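PDB 3EHM: SusD homolog from Bacteroides thetaiotaomicron, which probably binds mucin O-glycans as an outer-membrane lipoprotein of the SusD family, helping a gut symbiont to use them. Local coordinates for residues Ser60-Ile64 / Ala311-Ser315; Phe308-Pro312 / Tyr402-Tyr407; Thr406-Leu411 / Tyr463-Met468; Glu481-Glu487 / Arg526-Pro530. One frame throughout, in Å; residues are numbered along the deposited sequence.

Contact 1: residues Ser60-Ile64 / Ala311-Ser315; sequences SGNYI and APTNS
N62 meets T313 where the short helix 60-63 of this SusD-like fold faces a loop between strands 304-306 and 339-342, and it illustrates how one amide can hold an irregular backbone. Its CG stands roughly opposite the backbone N (chi1 153°), which carries OD1 to T313 N at 2.7 Å. The N-H points almost straight at the oxygen (165°) and approaches a lone pair in the carbonyl plane. OD1 has a second donor in a water 2.8 Å away, which also gives a hydrogen to A311 O and accepts one from N314 N. ND2 is bonded weakly to I58 O just upstream and to A79 O. Replacing this asparagine by alanine would remove the OD1 acceptor, and the T313 N-H would probably lose its protein partner and the bridging water one of its acceptors. P312 CB rests on N62 O at 3.5 Å. Beside it, T313 places OG1 near the edge of the Y63 ring; that oxygen is bonded to W81 NE1, and the Y63 hydroxyl to E78 O. A second buried link is a water that donates to Y63 O at 3.0 Å and accepts from T313 OG1 at 3.1 Å.

Contact 2: residues Phe308-Pro312 / Tyr402-Tyr407; sequences FPVAP and YKYGTY
Four aromatic rings carry this meeting of F308-P312 with Y402-Y407, two irregular loops packed together in the SusD-like fold. K403 lies over one face of F308: its CD sits above the ring in a CH-pi contact, and NZ stands over the face 3.9 Å from the F308 centroid in a cation-pi contact. Bends at the last two torsions of the lysine, chi3 64° and chi4 73°, curl the ammonium back over the ring, and Y297 offers it a second aromatic partner. At the far end of the contact the A311 methyl sits over the centre of the Y407 face, 3.8 Å from the centroid, a compact CH-pi pair. Y404 N lies over one face of Y402 and K403 CG over one face of Y404, with V310 CA at the Y402 edge. P309 O lies near the plane of both rings, 3.3 Å from Y402 CE1 and 3.5 Å from Y404 CE1, so that two ring edges converge on one carbonyl, consistent with weak C-H...O attraction. That oxygen also accepts from a water that takes a weak hydrogen bond from K403 N. V310 CG2 rests against Y404 CD1, and P312 CD approaches Y407, whose OH is bonded to K466 O. P309 and P312 also touch helix 274-282, at W277 and A274. The direct polar link between the loops is nearly linear, A311 N giving its hydrogen to Y402 OH at 3.0 Å (173°).

Contact 3: residues Thr406-Leu411 / Tyr463-Met468; sequences TYNHDL and YLMKPM
Y407 donates its hydroxyl hydrogen to K466 O across a short 2.5 Å, meeting a lone pair in the plane of that carbonyl, and this bond fixes two extended segments that run antiparallel without forming a regular sheet. A ring carbon of the same tyrosine, CE1, also comes close to K466 O, and M465 CB lies near the plane of the ring at its hydroxyl end. With CG opposite the backbone N (chi1 179°), the phenol reaches straight over to the facing chain. A phenylalanine in its place would probably leave K466 O without this donor and the ring freer to shift against M465 and M468. A weak bond runs the other way, from K466 NZ to N408 O at 3.1 Å. On its way there the lysine chain runs past H409, its CG 3.5 Å from CD2 of the imidazole, while M465 CA covers one face of that ring in a CH-pi contact, joined there by K466 N. The selenium of M465, a selenomethionine, lies oblique to the imidazole and rests 3.7 Å from H409 O. Beyond it, the M465 methyl CE touches L411 CD2 at 4.0 Å, and the other leucine branch, CD1, lies on Y463 O. At the opposite end M468 CB packs against Y407 CD1 at 3.8 Å. The contact rests against helix 274-282: A274 touches M465, T275 binds M465 N, and Y279 touches L411 and bonds Y463 O through its hydroxyl, so that the loop after helix 449-459, which carries 463-468, lies against that helix.

Contact 4: residues Glu481-Glu487 / Arg526-Pro530; sequences EDCRVPE and RPKQP
E487 and R526 approach from opposite directions and meet end-on, carboxylate to guanidinium, with their planes only 16° apart, joining the loop between helices 472-475 and 495-498 to the C-terminal tail after helix 505-509. R526 spends one nitrogen on each oxygen: R526 NH2 reaches E487 OE2 at 2.8 Å and NH1 reaches E487 OE1 at 3.2 Å, both on the syn side of the carboxylate, the second nearly linear. The turn at chi3 of the arginine (63°) swings its flat end round to the acid, and NH1 also gives a hydrogen to R457 O on helix 449-459. R484 and Q529 cross at about a right angle. The arginine is stretched from CG to NE, and R484 NH1 delivers a nearly straight 2.7 Å bond to Q529 OE1, in the plane of both the guanidinium and the amide carbonyl although the two groups are twisted by 58°. R484 NH1 also bonds weakly to L464 O, NH2 is carried on by a water to P530 O, and Q529 NE2 is held by I413 O. At the exposed margin K528 NZ lies 3.5 Å from E481 OE1 in a salt bridge, with D482 OD1 a longer partner at 4.0 Å. The first two meetings use the buried E487 and Q529, whereas the lysine network is looser; the two-point grip would probably favour charged E487 and restrain both flat groups.

In the fold
From the N terminus, contact 1 brings helix 60-63 to the loop at 311-315 and so closes the longest loop, some 246 intervening residues. Contact 2 opens on the overlapping stretch 308-312 and returns at 402-407, where contact 3 begins and closes at 463-468 after helices 429-445 and 449-459. Contact 4 follows in series, tying 481-487 to the C-terminal 526-530. None nests within another; the first three form a chain with shared residues. Their segments also touch one another: P312 probably bonds to M468 between contacts 1 and 3, Y63 packs on V485 and P486 between contacts 1 and 4, and L464 weakly meets R484 between contacts 3 and 4.

Contact 1: residues Ser60-Ile64 / Ala311-Ser315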
loop_
_atom_site.group_PDB
_atom_site.type_symbol
_atom_site.label_atom_id
_atom_site.label_comp_id
_atom_site.label_asym_id
_atom_site.label_seq_id
_atom_site.Cartn_x
_atom_site.Cartn_y
_atom_site.Cartn_z
ATOM N N SER A 60 1.494 8.690 -0.524
ATOM C CA SER A 60 1.551 7.624 0.476
ATOM C C SER A 60 2.959 7.133 0.818
ATOM O O SER A 60 3.319 7.053 1.995
ATOM C CB SER A 60 0.696 6.431 0.025
ATOM O OG SER A 60 1.151 5.914 -1.214
ATOM N N GLY A 61 3.740 6.789 -0.204
ATOM C CA GLY A 61 5.095 6.301 0.020
ATOM C C GLY A 61 6.007 7.340 0.652
ATOM O O GLY A 61 6.967 7.010 1.355
ATOM N N ASN A 62 5.711 8.605 0.380
ATOM C CA ASN A 62 6.480 9.710 0.927
ATOM C C ASN A 62 6.090 9.927 2.387
ATOM O O ASN A 62 6.956 10.097 3.246
ATOM C CB ASN A 62 6.227 10.971 0.090
ATOM C CG ASN A 62 6.421 12.260 0.876
ATOM O OD1 ASN A 62 7.491 12.517 1.439
ATOM N ND2 ASN A 62 5.381 13.085 0.905
ATOM N N TYR A 63 4.788 9.896 2.667
ATOM C CA TYR A 63 4.285 10.091 4.024
ATOM C C TYR A 63 4.917 9.107 5.018
ATOM O O TYR A 63 5.413 9.510 6.070
ATOM C CB TYR A 63 2.764 9.900 4.070
ATOM C CG TYR A 63 1.950 10.774 3.126
ATOM C CD1 TYR A 63 0.698 10.350 2.676
ATOM C CD2 TYR A 63 2.423 12.012 2.687
ATOM C CE1 TYR A 63 -0.063 11.132 1.807
ATOM C CE2 TYR A 63 1.670 12.805 1.815
ATOM C CZ TYR A 63 0.428 12.354 1.378
ATOM O OH TYR A 63 -0.314 13.108 0.498
ATOM N N ILE A 64 4.890 7.818 4.679
ATOM C CA ILE A 64 5.423 6.781 5.561
ATOM C C ILE A 64 6.919 6.519 5.456
ATOM O O ILE A 64 7.437 5.607 6.093
ATOM C CB ILE A 64 4.690 5.449 5.356
ATOM C CG1 ILE A 64 4.914 4.955 3.924
ATOM C CG2 ILE A 64 3.212 5.618 5.684
ATOM C CD1 ILE A 64 4.131 3.728 3.573
ATOM N N ALA A 311 14.366 13.169 3.544
ATOM C CA ALA A 311 13.343 13.247 4.577
ATOM C C ALA A 311 11.919 13.241 4.037
ATOM O O ALA A 311 11.672 13.622 2.890
ATOM C CB ALA A 311 13.577 14.477 5.440
ATOM N N PRO A 312 10.958 12.791 4.860
ATOM C CA PRO A 312 9.559 12.748 4.430
ATOM C C PRO A 312 8.982 14.149 4.315
ATOM O O PRO A 312 9.357 15.048 5.072
ATOM C CB PRO A 312 8.888 11.928 5.522
ATOM C CG PRO A 312 9.668 12.307 6.737
ATOM C CD PRO A 312 11.098 12.279 6.234
ATOM N N THR A 313 8.079 14.327 3.357
ATOM C CA THR A 313 7.437 15.615 3.125
ATOM C C THR A 313 8.501 16.714 3.076
ATOM O O THR A 313 8.484 17.668 3.857
ATOM C CB THR A 313 6.385 15.891 4.230
ATOM O OG1 THR A 313 5.514 14.754 4.341
ATOM C CG2 THR A 313 5.537 17.110 3.883
ATOM N N ASN A 314 9.427 16.551 2.134
ATOM C CA ASN A 314 10.534 17.470 1.911
ATOM C C ASN A 314 10.036 18.898 1.732
ATOM O O ASN A 314 9.072 19.134 1.009
ATOM C CB ASN A 314 11.309 17.035 0.663
ATOM C CG ASN A 314 12.591 17.828 0.450
ATOM O OD1 ASN A 314 13.312 17.596 -0.518
ATOM N ND2 ASN A 314 12.883 18.755 1.349
ATOM N N SER A 315 10.696 19.848 2.390
ATOM C CA SER A 315 10.299 21.245 2.284
ATOM C C SER A 315 11.209 22.005 1.325
ATOM O O SER A 315 10.955 23.164 1.011
ATOM C CB SER A 315 10.329 21.915 3.662
ATOM O OG SER A 315 11.653 22.004 4.159
HETATM O O HOH W 1 9.909 13.934 0.976
HETATM O O HOH W 2 5.461 12.482 6.522
#

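Contact 2: residues Phe308-Pro312 / Tyr402-Tyr407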
loop_
_atom_site.group_PDB
_atom_site.type_symbol
_atom_site.label_atom_id
_atom_site.label_comp_id
_atom_site.label_asym_id
_atom_site.label_seq_id
_atom_site.Cartn_x
_atom_site.Cartn_y
_atom_site.Cartn_z
ATOM N N PHE A 308 22.122 7.390 1.479
ATOM C CA PHE A 308 21.653 8.717 1.876
ATOM C C PHE A 308 20.160 8.893 1.604
ATOM O O PHE A 308 19.731 8.936 0.451
ATOM C CB PHE A 308 22.417 9.795 1.098
ATOM C CG PHE A 308 23.915 9.629 1.128
ATOM C CD1 PHE A 308 24.670 9.870 -0.015
ATOM C CD2 PHE A 308 24.571 9.243 2.293
ATOM C CE1 PHE A 308 26.061 9.731 -0.002
ATOM C CE2 PHE A 308 25.964 9.102 2.319
ATOM C CZ PHE A 308 26.707 9.346 1.168
ATOM N N PRO A 309 19.353 9.013 2.667
ATOM C CA PRO A 309 17.908 9.184 2.506
ATOM C C PRO A 309 17.463 10.635 2.340
ATOM O O PRO A 309 18.225 11.569 2.586
ATOM C CB PRO A 309 17.359 8.574 3.786
ATOM C CG PRO A 309 18.377 9.020 4.794
ATOM C CD PRO A 309 19.697 8.757 4.078
ATOM N N VAL A 310 16.217 10.801 1.910
ATOM C CA VAL A 310 15.609 12.113 1.745
ATOM C C VAL A 310 14.465 12.108 2.755
ATOM O O VAL A 310 13.695 11.146 2.828
ATOM C CB VAL A 310 15.072 12.309 0.314
ATOM C CG1 VAL A 310 14.334 13.636 0.201
ATOM C CG2 VAL A 310 16.236 12.277 -0.676
ATOM N N ALA A 311 14.366 13.169 3.544
ATOM C CA ALA A 311 13.343 13.247 4.577
ATOM C C ALA A 311 11.919 13.241 4.037
ATOM O O ALA A 311 11.672 13.622 2.890
ATOM C CB ALA A 311 13.577 14.477 5.440
ATOM N N PRO A 312 10.958 12.791 4.860
ATOM C CA PRO A 312 9.559 12.748 4.430
ATOM C C PRO A 312 8.982 14.149 4.315
ATOM O O PRO A 312 9.357 15.048 5.072
ATOM C CB PRO A 312 8.888 11.928 5.522
ATOM C CG PRO A 312 9.668 12.307 6.737
ATOM C CD PRO A 312 11.098 12.279 6.234
ATOM N N TYR A 402 21.961 14.121 7.994
ATOM C CA TYR A 402 21.108 14.512 6.879
ATOM C C TYR A 402 21.823 15.594 6.078
ATOM O O TYR A 402 22.138 16.658 6.600
ATOM C CB TYR A 402 19.759 15.027 7.373
ATOM C CG TYR A 402 18.768 15.176 6.245
ATOM C CD1 TYR A 402 18.381 14.068 5.493
ATOM C CD2 TYR A 402 18.243 16.423 5.905
ATOM C CE1 TYR A 402 17.500 14.192 4.429
ATOM C CE2 TYR A 402 17.356 16.561 4.837
ATOM C CZ TYR A 402 16.990 15.440 4.104
ATOM O OH TYR A 402 16.127 15.560 3.042
ATOM N N LYS A 403 22.065 15.330 4.802
ATOM C CA LYS A 403 22.794 16.282 3.980
ATOM C C LYS A 403 22.009 17.171 3.023
ATOM O O LYS A 403 22.606 17.970 2.306
ATOM C CB LYS A 403 23.880 15.532 3.203
ATOM C CG LYS A 403 23.493 14.107 2.835
ATOM C CD LYS A 403 24.589 13.400 2.050
ATOM C CE LYS A 403 25.864 13.205 2.862
ATOM N NZ LYS A 403 25.740 12.157 3.910
ATOM N N TYR A 404 20.686 17.068 3.022
ATOM C CA TYR A 404 19.893 17.874 2.097
ATOM C C TYR A 404 19.048 18.954 2.759
ATOM O O TYR A 404 17.965 19.290 2.280
ATOM C CB TYR A 404 19.014 16.949 1.254
ATOM C CG TYR A 404 19.806 15.813 0.649
ATOM C CD1 TYR A 404 19.483 14.486 0.928
ATOM C CD2 TYR A 404 20.915 16.066 -0.158
ATOM C CE1 TYR A 404 20.249 13.438 0.425
ATOM C CE2 TYR A 404 21.691 15.024 -0.667
ATOM C CZ TYR A 404 21.352 13.715 -0.370
ATOM O OH TYR A 404 22.123 12.684 -0.847
ATOM N N GLY A 405 19.556 19.508 3.853
ATOM C CA GLY A 405 18.829 20.549 4.548
ATOM C C GLY A 405 18.869 20.346 6.045
ATOM O O GLY A 405 19.614 19.503 6.538
ATOM N N THR A 406 18.065 21.119 6.766
ATOM C CA THR A 406 18.014 21.030 8.218
ATOM C C THR A 406 16.884 20.116 8.668
ATOM O O THR A 406 15.712 20.491 8.616
ATOM C CB THR A 406 17.810 22.420 8.840
ATOM O OG1 THR A 406 18.925 23.255 8.501
ATOM C CG2 THR A 406 17.700 22.319 10.347
ATOM N N TYR A 407 17.243 18.917 9.109
ATOM C CA TYR A 407 16.252 17.952 9.561
ATOM C C TYR A 407 16.843 16.941 10.526
ATOM O O TYR A 407 17.981 16.498 10.366
ATOM C CB TYR A 407 15.662 17.187 8.370
ATOM C CG TYR A 407 14.633 16.146 8.769
ATOM C CD1 TYR A 407 13.310 16.507 9.022
ATOM C CD2 TYR A 407 14.991 14.806 8.926
ATOM C CE1 TYR A 407 12.365 15.558 9.418
ATOM C CE2 TYR A 407 14.058 13.848 9.325
ATOM C CZ TYR A 407 12.745 14.232 9.567
ATOM O OH TYR A 407 11.813 13.295 9.949
HETATM O O HOH W 3 20.827 12.346 3.891
#

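Contact 3: residues Thr406-Leu411 / Tyr463-Met468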
loop_
_atom_site.group_PDB
_atom_site.type_symbol
_atom_site.label_atom_id
_atom_site.label_comp_id
_atom_site.label_asym_id
_atom_site.label_seq_id
_atom_site.Cartn_x
_atom_site.Cartn_y
_atom_site.Cartn_z
ATOM N N THR A 406 18.065 21.119 6.766
ATOM C CA THR A 406 18.014 21.030 8.218
ATOM C C THR A 406 16.884 20.116 8.668
ATOM O O THR A 406 15.712 20.491 8.616
ATOM C CB THR A 406 17.810 22.420 8.840
ATOM O OG1 THR A 406 18.925 23.255 8.501
ATOM C CG2 THR A 406 17.700 22.319 10.347
ATOM N N TYR A 407 17.243 18.917 9.109
ATOM C CA TYR A 407 16.252 17.952 9.561
ATOM C C TYR A 407 16.843 16.941 10.526
ATOM O O TYR A 407 17.981 16.498 10.366
ATOM C CB TYR A 407 15.662 17.187 8.370
ATOM C CG TYR A 407 14.633 16.146 8.769
ATOM C CD1 TYR A 407 13.310 16.507 9.022
ATOM C CD2 TYR A 407 14.991 14.806 8.926
ATOM C CE1 TYR A 407 12.365 15.558 9.418
ATOM C CE2 TYR A 407 14.058 13.848 9.325
ATOM C CZ TYR A 407 12.745 14.232 9.567
ATOM O OH TYR A 407 11.813 13.295 9.949
ATOM N N ASN A 408 16.061 16.571 11.529
ATOM C CA ASN A 408 16.508 15.581 12.487
ATOM C C ASN A 408 15.312 14.989 13.211
ATOM O O ASN A 408 14.333 15.678 13.500
ATOM C CB ASN A 408 17.475 16.202 13.500
ATOM C CG ASN A 408 16.779 17.108 14.489
ATOM O OD1 ASN A 408 16.060 16.642 15.371
ATOM N ND2 ASN A 408 16.981 18.409 14.344
ATOM N N HIS A 409 15.399 13.695 13.478
ATOM C CA HIS A 409 14.365 12.979 14.197
ATOM C C HIS A 409 14.966 11.666 14.667
ATOM O O HIS A 409 15.469 10.880 13.864
ATOM C CB HIS A 409 13.152 12.712 13.303
ATOM C CG HIS A 409 12.036 12.010 14.011
ATOM N ND1 HIS A 409 12.042 10.651 14.243
ATOM C CD2 HIS A 409 10.917 12.488 14.606
ATOM C CE1 HIS A 409 10.977 10.323 14.951
ATOM N NE2 HIS A 409 10.277 11.418 15.187
ATOM N N ASP A 410 14.938 11.443 15.974
ATOM C CA ASP A 410 15.483 10.220 16.526
ATOM C C ASP A 410 14.414 9.138 16.484
ATOM O O ASP A 410 13.557 9.055 17.361
ATOM C CB ASP A 410 15.944 10.426 17.963
ATOM C CG ASP A 410 16.771 9.264 18.464
ATOM O OD1 ASP A 410 16.673 8.176 17.860
ATOM O OD2 ASP A 410 17.511 9.429 19.451
ATOM N N LEU A 411 14.475 8.313 15.448
ATOM C CA LEU A 411 13.518 7.233 15.258
ATOM C C LEU A 411 13.650 6.117 16.299
ATOM O O LEU A 411 12.725 5.330 16.480
ATOM C CB LEU A 411 13.695 6.648 13.853
ATOM C CG LEU A 411 12.659 5.646 13.341
ATOM C CD1 LEU A 411 11.280 6.303 13.295
ATOM C CD2 LEU A 411 13.064 5.175 11.950
ATOM N N TYR A 463 6.651 3.439 13.854
ATOM C CA TYR A 463 6.832 4.855 14.138
ATOM C C TYR A 463 7.544 5.429 12.919
ATOM O O TYR A 463 8.405 4.775 12.334
ATOM C CB TYR A 463 7.670 5.059 15.404
ATOM C CG TYR A 463 6.971 4.627 16.680
ATOM C CD1 TYR A 463 5.575 4.635 16.773
ATOM C CD2 TYR A 463 7.704 4.244 17.804
ATOM C CE1 TYR A 463 4.928 4.272 17.957
ATOM C CE2 TYR A 463 7.068 3.884 18.993
ATOM C CZ TYR A 463 5.682 3.900 19.059
ATOM O OH TYR A 463 5.055 3.544 20.226
ATOM N N LEU A 464 7.192 6.652 12.541
ATOM C CA LEU A 464 7.767 7.269 11.355
ATOM C C LEU A 464 8.575 8.525 11.622
ATOM O O LEU A 464 8.405 9.187 12.646
ATOM C CB LEU A 464 6.651 7.642 10.378
ATOM C CG LEU A 464 5.562 6.605 10.108
ATOM C CD1 LEU A 464 4.410 7.267 9.374
ATOM C CD2 LEU A 464 6.130 5.451 9.307
HETATM N N MSE A 465 9.450 8.847 10.675
HETATM C CA MSE A 465 10.242 10.066 10.748
HETATM C C MSE A 465 9.175 11.139 10.545
HETATM O O MSE A 465 8.301 10.986 9.691
HETATM C CB MSE A 465 11.253 10.118 9.594
HETATM C CG MSE A 465 12.371 9.081 9.676
HETATM SE SE MSE A 465 13.834 9.665 10.802
HETATM C CE MSE A 465 15.109 8.256 10.416
ATOM N N LYS A 466 9.232 12.212 11.326
ATOM C CA LYS A 466 8.242 13.279 11.215
ATOM C C LYS A 466 8.417 14.068 9.924
ATOM O O LYS A 466 9.519 14.154 9.385
ATOM C CB LYS A 466 8.368 14.228 12.408
ATOM C CG LYS A 466 9.683 14.986 12.424
ATOM C CD LYS A 466 9.885 15.772 13.708
ATOM C CE LYS A 466 11.248 16.452 13.702
ATOM N NZ LYS A 466 11.822 16.534 15.080
ATOM N N PRO A 467 7.332 14.665 9.411
ATOM C CA PRO A 467 7.452 15.437 8.174
ATOM C C PRO A 467 8.404 16.620 8.348
ATOM O O PRO A 467 8.441 17.248 9.400
ATOM C CB PRO A 467 6.013 15.868 7.894
ATOM C CG PRO A 467 5.401 15.939 9.270
ATOM C CD PRO A 467 5.952 14.703 9.928
HETATM N N MSE A 468 9.179 16.913 7.312
HETATM C CA MSE A 468 10.128 18.015 7.364
HETATM C C MSE A 468 9.416 19.357 7.230
HETATM O O MSE A 468 9.800 20.339 7.862
HETATM C CB MSE A 468 11.157 17.860 6.254
HETATM C CG MSE A 468 12.225 18.918 6.261
HETATM SE SE MSE A 468 13.497 18.652 4.843
HETATM C CE MSE A 468 12.814 17.049 4.027
#

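Contact 4: residues Glu481-Glu487 / Arg526-Pro530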
loop_
_atom_site.group_PDB
_atom_site.type_symbol
_atom_site.label_atom_id
_atom_site.label_comp_id
_atom_site.label_asym_id
_atom_site.label_seq_id
_atom_site.Cartn_x
_atom_site.Cartn_y
_atom_site.Cartn_z
ATOM N N GLU A 481 1.918 17.018 15.774
ATOM C CA GLU A 481 1.963 16.240 17.011
ATOM C C GLU A 481 0.932 15.121 16.937
ATOM O O GLU A 481 1.129 14.037 17.486
ATOM C CB GLU A 481 1.664 17.134 18.216
ATOM C CG GLU A 481 2.652 16.976 19.367
ATOM C CD GLU A 481 1.963 16.756 20.704
ATOM O OE1 GLU A 481 1.309 15.700 20.866
ATOM O OE2 GLU A 481 2.075 17.636 21.590
ATOM N N ASP A 482 -0.173 15.394 16.250
ATOM C CA ASP A 482 -1.233 14.407 16.084
ATOM C C ASP A 482 -1.136 13.721 14.722
ATOM O O ASP A 482 -1.695 12.638 14.529
ATOM C CB ASP A 482 -2.604 15.072 16.219
ATOM C CG ASP A 482 -2.852 15.618 17.607
ATOM O OD1 ASP A 482 -2.904 14.810 18.560
ATOM O OD2 ASP A 482 -2.990 16.856 17.744
ATOM N N CYS A 483 -0.427 14.352 13.786
ATOM C CA CYS A 483 -0.267 13.800 12.444
ATOM C C CYS A 483 1.143 13.856 11.864
ATOM O O CYS A 483 1.734 14.930 11.720
ATOM C CB CYS A 483 -1.215 14.500 11.454
ATOM S SG CYS A 483 -2.972 14.068 11.631
ATOM N N ARG A 484 1.677 12.686 11.533
ATOM C CA ARG A 484 2.980 12.602 10.891
ATOM C C ARG A 484 2.685 12.265 9.431
ATOM O O ARG A 484 3.564 12.329 8.580
ATOM C CB ARG A 484 3.855 11.528 11.540
ATOM C CG ARG A 484 4.319 11.932 12.928
ATOM C CD ARG A 484 5.434 11.049 13.464
ATOM N NE ARG A 484 5.812 11.495 14.798
ATOM C CZ ARG A 484 6.712 10.900 15.569
ATOM N NH1 ARG A 484 7.351 9.817 15.147
ATOM N NH2 ARG A 484 6.960 11.389 16.778
ATOM N N VAL A 485 1.425 11.913 9.164
ATOM C CA VAL A 485 0.944 11.599 7.814
ATOM C C VAL A 485 -0.529 11.991 7.749
ATOM O O VAL A 485 -1.190 12.083 8.777
ATOM C CB VAL A 485 1.035 10.080 7.482
ATOM C CG1 VAL A 485 2.421 9.558 7.796
ATOM C CG2 VAL A 485 -0.027 9.297 8.246
ATOM N N PRO A 486 -1.062 12.251 6.542
ATOM C CA PRO A 486 -2.481 12.612 6.486
ATOM C C PRO A 486 -3.287 11.365 6.864
ATOM O O PRO A 486 -2.827 10.239 6.654
ATOM C CB PRO A 486 -2.686 13.002 5.019
ATOM C CG PRO A 486 -1.316 13.472 4.591
ATOM C CD PRO A 486 -0.413 12.455 5.235
ATOM N N GLU A 487 -4.471 11.556 7.436
ATOM C CA GLU A 487 -5.311 10.423 7.816
ATOM C C GLU A 487 -6.077 9.895 6.598
ATOM O O GLU A 487 -6.586 8.771 6.606
ATOM C CB GLU A 487 -6.321 10.838 8.895
ATOM C CG GLU A 487 -5.728 11.225 10.251
ATOM C CD GLU A 487 -5.100 10.057 10.996
ATOM O OE1 GLU A 487 -5.416 8.888 10.675
ATOM O OE2 GLU A 487 -4.296 10.311 11.921
ATOM N N ARG A 526 -4.832 4.577 19.750
ATOM C CA ARG A 526 -3.702 4.395 18.838
ATOM C C ARG A 526 -2.441 5.026 19.439
ATOM O O ARG A 526 -2.437 6.204 19.812
ATOM C CB ARG A 526 -4.013 5.030 17.480
ATOM C CG ARG A 526 -3.041 4.643 16.379
ATOM C CD ARG A 526 -3.451 5.265 15.052
ATOM N NE ARG A 526 -3.401 6.724 15.104
ATOM C CZ ARG A 526 -3.840 7.527 14.142
ATOM N NH1 ARG A 526 -4.377 7.020 13.039
ATOM N NH2 ARG A 526 -3.725 8.841 14.275
ATOM N N PRO A 527 -1.349 4.250 19.530
ATOM C CA PRO A 527 -0.066 4.696 20.089
ATOM C C PRO A 527 0.648 5.772 19.275
ATOM O O PRO A 527 0.388 5.949 18.082
ATOM C CB PRO A 527 0.764 3.409 20.146
ATOM C CG PRO A 527 -0.254 2.298 20.048
ATOM C CD PRO A 527 -1.257 2.850 19.086
ATOM N N LYS A 528 1.559 6.475 19.942
ATOM C CA LYS A 528 2.362 7.531 19.329
ATOM C C LYS A 528 3.782 7.395 19.871
ATOM O O LYS A 528 3.968 7.025 21.029
ATOM C CB LYS A 528 1.803 8.900 19.707
ATOM C CG LYS A 528 0.424 9.172 19.137
ATOM C CD LYS A 528 -0.324 10.224 19.942
ATOM C CE LYS A 528 0.413 11.551 19.980
ATOM N NZ LYS A 528 -0.387 12.586 20.706
ATOM N N GLN A 529 4.782 7.685 19.044
ATOM C CA GLN A 529 6.165 7.586 19.499
ATOM C C GLN A 529 6.428 8.636 20.576
ATOM O O GLN A 529 6.027 9.787 20.431
ATOM C CB GLN A 529 7.140 7.802 18.338
ATOM C CG GLN A 529 8.603 7.750 18.772
ATOM C CD GLN A 529 9.571 7.993 17.633
ATOM O OE1 GLN A 529 9.247 8.677 16.661
ATOM N NE2 GLN A 529 10.778 7.453 17.757
ATOM N N PRO A 530 7.109 8.252 21.671
ATOM C CA PRO A 530 7.411 9.191 22.757
ATOM C C PRO A 530 8.170 10.406 22.231
ATOM O O PRO A 530 8.811 10.339 21.183
ATOM C CB PRO A 530 8.272 8.359 23.709
ATOM C CG PRO A 530 7.817 6.959 23.463
ATOM C CD PRO A 530 7.658 6.916 21.963
HETATM O O HOH W 4 9.007 11.303 18.601
#